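Local structure of amidohydrolase (Pseudomonas aeruginosa, 2I5G) at residues A[231-236]-A[298-303]; A[5-10]-A[292-297]. The protein probably acts as a metal-dependent dipeptidase of the membrane dipeptidase (M19) family, a branch of the TIM-barrel hydrolases. The protein carries 2 engineered substitutions. All coordinates share one frame; numbering follows the deposited sequence.

Overall arrangement
Both contacts use helix 291-299, which lies toward the periphery of the fold, with contact 1 centred about 19 Å and contact 2 about 20 Å from the centre of the chain. In contact 1 the end of this helix and the turn after it meet helix 225-239; in contact 2 its earlier part receives the short N-terminal helix 5-8. The contact centres lie about 13 Å apart, on the same side of the chain's centre, and they touch: CD2 of Leu298 packs on CD1 of Leu6 at 3.8 Å, and CB of Met302 on O of Leu297 at 3.4 Å. Helix 291-299 thus lies between the N-terminal segment and helix 225-239, and neither contact contains a bound metal or ligand.

Contact 1: A[231-236]-A[298-303]; sequences AIEYVM and LKRGMP. Engineered in segment 298-303: Lys299 (natural residue Glu).
Glu233 of helix 225-239 and Arg300, in the turn that closes helix 291-299, are joined by water 1, which donates to OE2 of Glu233 at 3.2 Å and to the backbone O of Arg300 at 2.6 Å. A direct salt bridge from OE1 of Glu233 to NH1 of Arg300 is also modelled, but these two atoms stand too close together and its geometry is doubtful. NE of Arg300 makes a salt bridge with Asp226 of helix 225-239. Gly301, with positive phi, forms the Schellman motif that ends the helix and turns the chain toward Met302.

The apolar part joins two selenomethionines. Met236 and Met302 reach toward each other tip to tip, their CE methyls 3.7 Å apart. Each has CG anti to the backbone N and runs straight through chi2; the bend at chi3 (84° in Met236, -72° in Met302) sets the direction of the terminal methyl. CE of Met302 also lies 4.2 Å from CG of Glu233.

This is peripheral helix packing in a TIM-barrel family protein: helix 225-239 is the crossover between parallel strands 207-210 and 244-246. Ile244 packs on Met236, and helix 304-323 adds Val306 against Met236 and Val307 against Met302.

Contact 2: A[5-10]-A[292-297]; sequences ELHADS and NLTETL
His7 and Thr294 make a buried side-chain hydrogen bond that joins the N-terminal helix 5-8 to helix 291-299, at the periphery of this TIM-barrel family fold and between segments 282 residues apart in sequence. The backbones come closest at this pair, whose CA atoms are 6.1 Å apart.

ND1 of His7 and OG1 of Thr294 are 2.8 Å apart, and the bond is almost straight at 174°. The hydroxyl sits at the edge of the imidazole, in the ring plane. On the histidine side, CG lies anti to the backbone N (chi1 -170°), which carries the ring out toward helix 291-299. The threonine offers both branches of its side chain: OG1 goes to the histidine, while CG2 meets CD1 of Leu6 at 4.0 Å, the two side chains crossing at a slant. Leu6 packs further on Leu298 of the same helix and on Glu304 and Arg308 of helix 304-323; Met311 of that helix reaches Thr294. The side chain of His7 also touches Pro291 and the neighbouring Phe290.

At its other nitrogen, NE2, His7 bonds to the backbone O of Gly32, which can only accept; the direction of the bond to Thr294 stays undecided. Held at both nitrogens, the imidazole has its rotation fixed, and it links the N-terminal helix to helix 291-299 and to the residue that follows helix 23-31.

Contact 1: A[231-236]-A[298-303]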
ATOM      1  N   ALA A 231      -3.288 -34.734  -4.757  1.00 18.19           N
ATOM      2  CA  ALA A 231      -3.800 -33.405  -4.466  1.00 16.78           C
ATOM      3  C   ALA A 231      -4.592 -32.871  -5.656  1.00 16.57           C
ATOM      4  O   ALA A 231      -5.604 -32.199  -5.481  1.00 17.72           O
ATOM      5  CB  ALA A 231      -2.647 -32.460  -4.117  1.00  3.29           C
ATOM      6  N   ILE A 232      -4.137 -33.181  -6.864  1.00 12.20           N
ATOM      7  CA  ILE A 232      -4.821 -32.724  -8.066  1.00 12.50           C
ATOM      8  C   ILE A 232      -6.187 -33.377  -8.199  1.00 13.45           C
ATOM      9  O   ILE A 232      -7.119 -32.786  -8.753  1.00 15.74           O
ATOM     10  CB  ILE A 232      -3.975 -33.007  -9.332  1.00  5.68           C
ATOM     11  CG1 ILE A 232      -2.752 -32.085  -9.336  1.00  4.05           C
ATOM     12  CG2 ILE A 232      -4.805 -32.791 -10.596  1.00  5.28           C
ATOM     13  CD1 ILE A 232      -1.849 -32.281 -10.493  1.00  5.84           C
ATOM     14  N   GLU A 233      -6.315 -34.591  -7.681  1.00 18.13           N
ATOM     15  CA  GLU A 233      -7.584 -35.298  -7.747  1.00 17.71           C
ATOM     16  C   GLU A 233      -8.515 -34.804  -6.637  1.00 18.19           C
ATOM     17  O   GLU A 233      -9.730 -34.733  -6.826  1.00 18.03           O
ATOM     18  CB  GLU A 233      -7.335 -36.804  -7.645  1.00 17.10           C
ATOM     19  CG  GLU A 233      -6.410 -37.303  -8.753  1.00 22.61           C
ATOM     20  CD  GLU A 233      -5.901 -38.728  -8.545  1.00 25.09           C
ATOM     21  OE1 GLU A 233      -5.479 -39.063  -7.416  1.00 24.32           O
ATOM     22  OE2 GLU A 233      -5.904 -39.508  -9.524  1.00 27.89           O
ATOM     23  N   TYR A 234      -7.936 -34.446  -5.492  1.00 11.26           N
ATOM     24  CA  TYR A 234      -8.710 -33.939  -4.364  1.00 10.24           C
ATOM     25  C   TYR A 234      -9.388 -32.650  -4.803  1.00 11.29           C
ATOM     26  O   TYR A 234     -10.574 -32.448  -4.561  1.00 12.35           O
ATOM     27  CB  TYR A 234      -7.790 -33.645  -3.172  1.00  9.07           C
ATOM     28  CG  TYR A 234      -8.479 -33.082  -1.943  1.00  8.47           C
ATOM     29  CD1 TYR A 234      -9.008 -33.917  -0.963  1.00  9.15           C
ATOM     30  CD2 TYR A 234      -8.600 -31.706  -1.760  1.00 10.15           C
ATOM     31  CE1 TYR A 234      -9.643 -33.395   0.177  1.00  6.34           C
ATOM     32  CE2 TYR A 234      -9.230 -31.174  -0.628  1.00  8.50           C
ATOM     33  CZ  TYR A 234      -9.749 -32.023   0.338  1.00  8.83           C
ATOM     34  OH  TYR A 234     -10.357 -31.491   1.463  1.00  7.15           O
ATOM     35  N   VAL A 235      -8.623 -31.783  -5.462  1.00 12.81           N
ATOM     36  CA  VAL A 235      -9.139 -30.498  -5.925  1.00 13.52           C
ATOM     37  C   VAL A 235     -10.172 -30.671  -7.020  1.00 14.26           C
ATOM     38  O   VAL A 235     -11.196 -29.994  -7.024  1.00 14.66           O
ATOM     39  CB  VAL A 235      -7.995 -29.573  -6.456  1.00  9.65           C
ATOM     40  CG1 VAL A 235      -8.583 -28.329  -7.117  1.00  6.38           C
ATOM     41  CG2 VAL A 235      -7.084 -29.158  -5.312  1.00  9.00           C
HETATM   42  N   MSE A 236      -9.904 -31.574  -7.953  1.00 16.89           N
HETATM   43  CA  MSE A 236     -10.841 -31.803  -9.039  1.00 19.56           C
HETATM   44  C   MSE A 236     -12.148 -32.374  -8.505  1.00 18.37           C
HETATM   45  O   MSE A 236     -13.188 -32.283  -9.156  1.00 17.39           O
HETATM   46  CB  MSE A 236     -10.244 -32.756 -10.071  1.00 33.75           C
HETATM   47  CG  MSE A 236     -11.137 -32.949 -11.282  1.00 40.53           C
HETATM   48 SE   MSE A 236     -10.312 -33.975 -12.684  1.00 52.69          SE
HETATM   49  CE  MSE A 236     -10.726 -35.741 -12.007  1.00 47.65           C
ATOM     50  N   LEU A 298      -2.528 -40.431 -15.858  1.00 13.09           N
ATOM     51  CA  LEU A 298      -3.058 -41.387 -16.819  1.00 13.78           C
ATOM     52  C   LEU A 298      -3.130 -42.801 -16.243  1.00 14.68           C
ATOM     53  O   LEU A 298      -4.183 -43.443 -16.269  1.00 14.69           O
ATOM     54  CB  LEU A 298      -2.178 -41.362 -18.066  1.00 21.96           C
ATOM     55  CG  LEU A 298      -2.733 -41.878 -19.388  1.00 24.23           C
ATOM     56  CD1 LEU A 298      -4.057 -41.203 -19.707  1.00 24.74           C
ATOM     57  CD2 LEU A 298      -1.710 -41.589 -20.480  1.00 24.93           C
ATOM     58  N   LYS A 299      -2.011 -43.281 -15.711  1.00 23.05           N
ATOM     59  CA  LYS A 299      -1.963 -44.623 -15.144  1.00 25.41           C
ATOM     60  C   LYS A 299      -2.647 -44.639 -13.784  1.00 25.61           C
ATOM     61  O   LYS A 299      -2.565 -45.615 -13.043  1.00 25.87           O
ATOM     62  CB  LYS A 299      -0.510 -45.096 -15.016  1.00 30.73           C
ATOM     63  CG  LYS A 299       0.331 -44.338 -13.996  1.00 33.38           C
ATOM     64  CD  LYS A 299       0.395 -45.071 -12.658  1.00 34.69           C
ATOM     65  CE  LYS A 299       1.225 -44.302 -11.626  1.00 36.28           C
ATOM     66  NZ  LYS A 299       2.650 -44.100 -12.021  1.00 37.76           N
ATOM     67  N   ARG A 300      -3.348 -43.557 -13.474  1.00 21.41           N
ATOM     68  CA  ARG A 300      -4.022 -43.443 -12.197  1.00 20.66           C
ATOM     69  C   ARG A 300      -5.542 -43.546 -12.298  1.00 20.48           C
ATOM     70  O   ARG A 300      -6.242 -43.411 -11.297  1.00 20.26           O
ATOM     71  CB  ARG A 300      -3.618 -42.127 -11.541  1.00 27.83           C
ATOM     72  CG  ARG A 300      -3.332 -42.261 -10.072  1.00 28.07           C
ATOM     73  CD  ARG A 300      -2.231 -41.319  -9.650  1.00 28.29           C
ATOM     74  NE  ARG A 300      -1.872 -41.534  -8.254  1.00 28.04           N
ATOM     75  CZ  ARG A 300      -2.678 -41.269  -7.234  1.00 25.69           C
ATOM     76  NH1 ARG A 300      -3.883 -40.773  -7.460  1.00 25.80           N
ATOM     77  NH2 ARG A 300      -2.284 -41.518  -5.995  1.00 21.74           N
ATOM     78  N   GLY A 301      -6.049 -43.786 -13.504  1.00 15.03           N
ATOM     79  CA  GLY A 301      -7.485 -43.917 -13.692  1.00 17.21           C
ATOM     80  C   GLY A 301      -8.156 -42.804 -14.486  1.00 19.00           C
ATOM     81  O   GLY A 301      -9.209 -43.006 -15.099  1.00 18.42           O
HETATM   82  N   MSE A 302      -7.553 -41.623 -14.477  1.00 31.60           N
HETATM   83  CA  MSE A 302      -8.105 -40.484 -15.197  1.00 31.82           C
HETATM   84  C   MSE A 302      -8.076 -40.762 -16.699  1.00 29.36           C
HETATM   85  O   MSE A 302      -7.035 -41.100 -17.254  1.00 29.88           O
HETATM   86  CB  MSE A 302      -7.284 -39.232 -14.867  1.00 37.55           C
HETATM   87  CG  MSE A 302      -7.934 -37.910 -15.248  1.00 43.45           C
HETATM   88 SE   MSE A 302      -6.887 -36.363 -14.675  1.00 54.59          SE
HETATM   89  CE  MSE A 302      -7.222 -36.480 -12.769  1.00 47.39           C
ATOM     90  N   PRO A 303      -9.230 -40.652 -17.372  1.00 29.12           N
ATOM     91  CA  PRO A 303      -9.301 -40.893 -18.821  1.00 29.01           C
ATOM     92  C   PRO A 303      -8.549 -39.838 -19.639  1.00 29.68           C
ATOM     93  O   PRO A 303      -8.287 -38.739 -19.155  1.00 30.43           O
ATOM     94  CB  PRO A 303     -10.804 -40.893 -19.102  1.00  9.79           C
ATOM     95  CG  PRO A 303     -11.352 -40.001 -18.022  1.00  9.59           C
ATOM     96  CD  PRO A 303     -10.572 -40.441 -16.806  1.00  9.52           C
TER
HETATM   97  O   HOH W   1      -7.763 -41.277 -11.369  1.00 34.94           O

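Contact 2: A[5-10]-A[292-297]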
ATOM      1  N   GLU A   5       2.860 -40.272 -26.270  1.00 39.15           N
ATOM      2  CA  GLU A   5       2.265 -39.800 -27.507  1.00 38.97           C
ATOM      3  C   GLU A   5       1.186 -38.794 -27.116  1.00 37.56           C
ATOM      4  O   GLU A   5       0.912 -37.845 -27.848  1.00 37.81           O
ATOM      5  CB  GLU A   5       1.630 -40.960 -28.273  1.00 34.85           C
ATOM      6  CG  GLU A   5       2.599 -42.045 -28.680  1.00 36.88           C
ATOM      7  CD  GLU A   5       1.910 -43.207 -29.374  1.00 37.70           C
ATOM      8  OE1 GLU A   5       1.057 -43.862 -28.735  1.00 38.35           O
ATOM      9  OE2 GLU A   5       2.220 -43.463 -30.557  1.00 37.53           O
ATOM     10  N   LEU A   6       0.578 -39.014 -25.953  1.00 12.68           N
ATOM     11  CA  LEU A   6      -0.472 -38.130 -25.464  1.00 11.55           C
ATOM     12  C   LEU A   6       0.141 -36.779 -25.103  1.00 11.67           C
ATOM     13  O   LEU A   6      -0.255 -35.744 -25.629  1.00 12.47           O
ATOM     14  CB  LEU A   6      -1.141 -38.733 -24.233  1.00  8.24           C
ATOM     15  CG  LEU A   6      -2.574 -38.283 -23.949  1.00  7.49           C
ATOM     16  CD1 LEU A   6      -2.933 -38.648 -22.526  1.00  8.37           C
ATOM     17  CD2 LEU A   6      -2.721 -36.791 -24.144  1.00  8.44           C
ATOM     18  N   HIS A   7       1.107 -36.802 -24.193  1.00 12.68           N
ATOM     19  CA  HIS A   7       1.787 -35.593 -23.765  1.00 12.10           C
ATOM     20  C   HIS A   7       2.267 -34.850 -25.018  1.00 12.38           C
ATOM     21  O   HIS A   7       2.089 -33.639 -25.144  1.00 11.34           O
ATOM     22  CB  HIS A   7       2.983 -35.968 -22.878  1.00 12.08           C
ATOM     23  CG  HIS A   7       3.629 -34.805 -22.190  1.00 12.17           C
ATOM     24  ND1 HIS A   7       3.147 -34.275 -21.012  1.00 12.84           N
ATOM     25  CD2 HIS A   7       4.724 -34.074 -22.510  1.00 12.79           C
ATOM     26  CE1 HIS A   7       3.917 -33.270 -20.636  1.00 12.22           C
ATOM     27  NE2 HIS A   7       4.882 -33.127 -21.527  1.00 12.72           N
ATOM     28  N   ALA A   8       2.858 -35.592 -25.950  1.00  8.90           N
ATOM     29  CA  ALA A   8       3.377 -35.009 -27.182  1.00 10.21           C
ATOM     30  C   ALA A   8       2.290 -34.374 -28.034  1.00 10.59           C
ATOM     31  O   ALA A   8       2.451 -33.261 -28.523  1.00 11.52           O
ATOM     32  CB  ALA A   8       4.116 -36.069 -27.992  1.00  9.22           C
ATOM     33  N   ASP A   9       1.187 -35.090 -28.215  1.00 24.67           N
ATOM     34  CA  ASP A   9       0.072 -34.599 -29.012  1.00 25.18           C
ATOM     35  C   ASP A   9      -0.853 -33.754 -28.139  1.00 25.91           C
ATOM     36  O   ASP A   9      -2.069 -33.740 -28.342  1.00 27.74           O
ATOM     37  CB  ASP A   9      -0.713 -35.782 -29.593  1.00 26.91           C
ATOM     38  CG  ASP A   9      -1.765 -35.352 -30.612  1.00 28.58           C
ATOM     39  OD1 ASP A   9      -1.383 -34.921 -31.722  1.00 30.46           O
ATOM     40  OD2 ASP A   9      -2.975 -35.442 -30.303  1.00 27.70           O
ATOM     41  N   SER A  10      -0.287 -33.040 -27.173  1.00 20.32           N
ATOM     42  CA  SER A  10      -1.125 -32.235 -26.294  1.00 19.11           C
ATOM     43  C   SER A  10      -0.578 -30.857 -25.955  1.00 18.14           C
ATOM     44  O   SER A  10       0.625 -30.598 -26.053  1.00 16.61           O
ATOM     45  CB  SER A  10      -1.403 -33.005 -25.001  1.00 26.73           C
ATOM     46  OG  SER A  10      -2.434 -32.384 -24.258  1.00 29.07           O
ATOM     47  N   ASN A 292       6.026 -36.860 -16.957  1.00 10.31           N
ATOM     48  CA  ASN A 292       5.749 -37.914 -15.984  1.00 11.54           C
ATOM     49  C   ASN A 292       4.413 -37.669 -15.296  1.00 13.99           C
ATOM     50  O   ASN A 292       3.848 -38.567 -14.666  1.00 14.73           O
ATOM     51  CB  ASN A 292       6.838 -37.967 -14.920  1.00  7.45           C
ATOM     52  CG  ASN A 292       8.193 -38.263 -15.494  1.00  6.33           C
ATOM     53  OD1 ASN A 292       9.191 -38.268 -14.779  1.00  7.81           O
ATOM     54  ND2 ASN A 292       8.243 -38.510 -16.793  1.00  7.05           N
ATOM     55  N   LEU A 293       3.917 -36.442 -15.414  1.00 23.52           N
ATOM     56  CA  LEU A 293       2.655 -36.063 -14.803  1.00 23.91           C
ATOM     57  C   LEU A 293       1.490 -36.527 -15.671  1.00 24.61           C
ATOM     58  O   LEU A 293       0.407 -36.839 -15.172  1.00 24.50           O
ATOM     59  CB  LEU A 293       2.625 -34.547 -14.603  1.00 27.30           C
ATOM     60  CG  LEU A 293       1.480 -33.960 -13.777  1.00 28.18           C
ATOM     61  CD1 LEU A 293       1.251 -34.782 -12.517  1.00 25.60           C
ATOM     62  CD2 LEU A 293       1.819 -32.523 -13.430  1.00 28.60           C
ATOM     63  N   THR A 294       1.715 -36.573 -16.978  1.00 20.54           N
ATOM     64  CA  THR A 294       0.688 -37.028 -17.904  1.00 19.26           C
ATOM     65  C   THR A 294       0.579 -38.535 -17.736  1.00 19.36           C
ATOM     66  O   THR A 294      -0.515 -39.084 -17.610  1.00 20.44           O
ATOM     67  CB  THR A 294       1.068 -36.693 -19.362  1.00 13.50           C
ATOM     68  OG1 THR A 294       1.031 -35.271 -19.544  1.00 13.43           O
ATOM     69  CG2 THR A 294       0.101 -37.346 -20.341  1.00 14.01           C
ATOM     70  N   GLU A 295       1.728 -39.198 -17.726  1.00 18.85           N
ATOM     71  CA  GLU A 295       1.778 -40.642 -17.564  1.00 18.52           C
ATOM     72  C   GLU A 295       1.179 -41.063 -16.223  1.00 18.35           C
ATOM     73  O   GLU A 295       0.415 -42.025 -16.155  1.00 18.79           O
ATOM     74  CB  GLU A 295       3.229 -41.125 -17.668  1.00 32.94           C
ATOM     75  CG  GLU A 295       3.450 -42.567 -17.224  1.00 37.84           C
ATOM     76  CD  GLU A 295       4.877 -43.046 -17.455  1.00 41.78           C
ATOM     77  OE1 GLU A 295       5.820 -42.251 -17.238  1.00 44.00           O
ATOM     78  OE2 GLU A 295       5.056 -44.224 -17.840  1.00 43.81           O
ATOM     79  N   THR A 296       1.519 -40.340 -15.159  1.00 10.66           N
ATOM     80  CA  THR A 296       1.008 -40.664 -13.832  1.00 10.26           C
ATOM     81  C   THR A 296      -0.507 -40.531 -13.759  1.00  9.46           C
ATOM     82  O   THR A 296      -1.212 -41.522 -13.583  1.00 10.82           O
ATOM     83  CB  THR A 296       1.665 -39.783 -12.740  1.00 20.50           C
ATOM     84  OG1 THR A 296       3.049 -40.137 -12.610  1.00 19.85           O
ATOM     85  CG2 THR A 296       0.977 -39.987 -11.397  1.00 20.38           C
ATOM     86  N   LEU A 297      -1.012 -39.312 -13.890  1.00 21.10           N
ATOM     87  CA  LEU A 297      -2.453 -39.094 -13.853  1.00 21.40           C
ATOM     88  C   LEU A 297      -3.155 -40.132 -14.727  1.00 21.47           C
ATOM     89  O   LEU A 297      -4.220 -40.661 -14.380  1.00 20.77           O
ATOM     90  CB  LEU A 297      -2.781 -37.687 -14.358  1.00 12.67           C
ATOM     91  CG  LEU A 297      -2.482 -36.540 -13.393  1.00 11.84           C
ATOM     92  CD1 LEU A 297      -2.458 -35.229 -14.157  1.00 12.46           C
ATOM     93  CD2 LEU A 297      -3.531 -36.501 -12.303  1.00  8.59           C
TER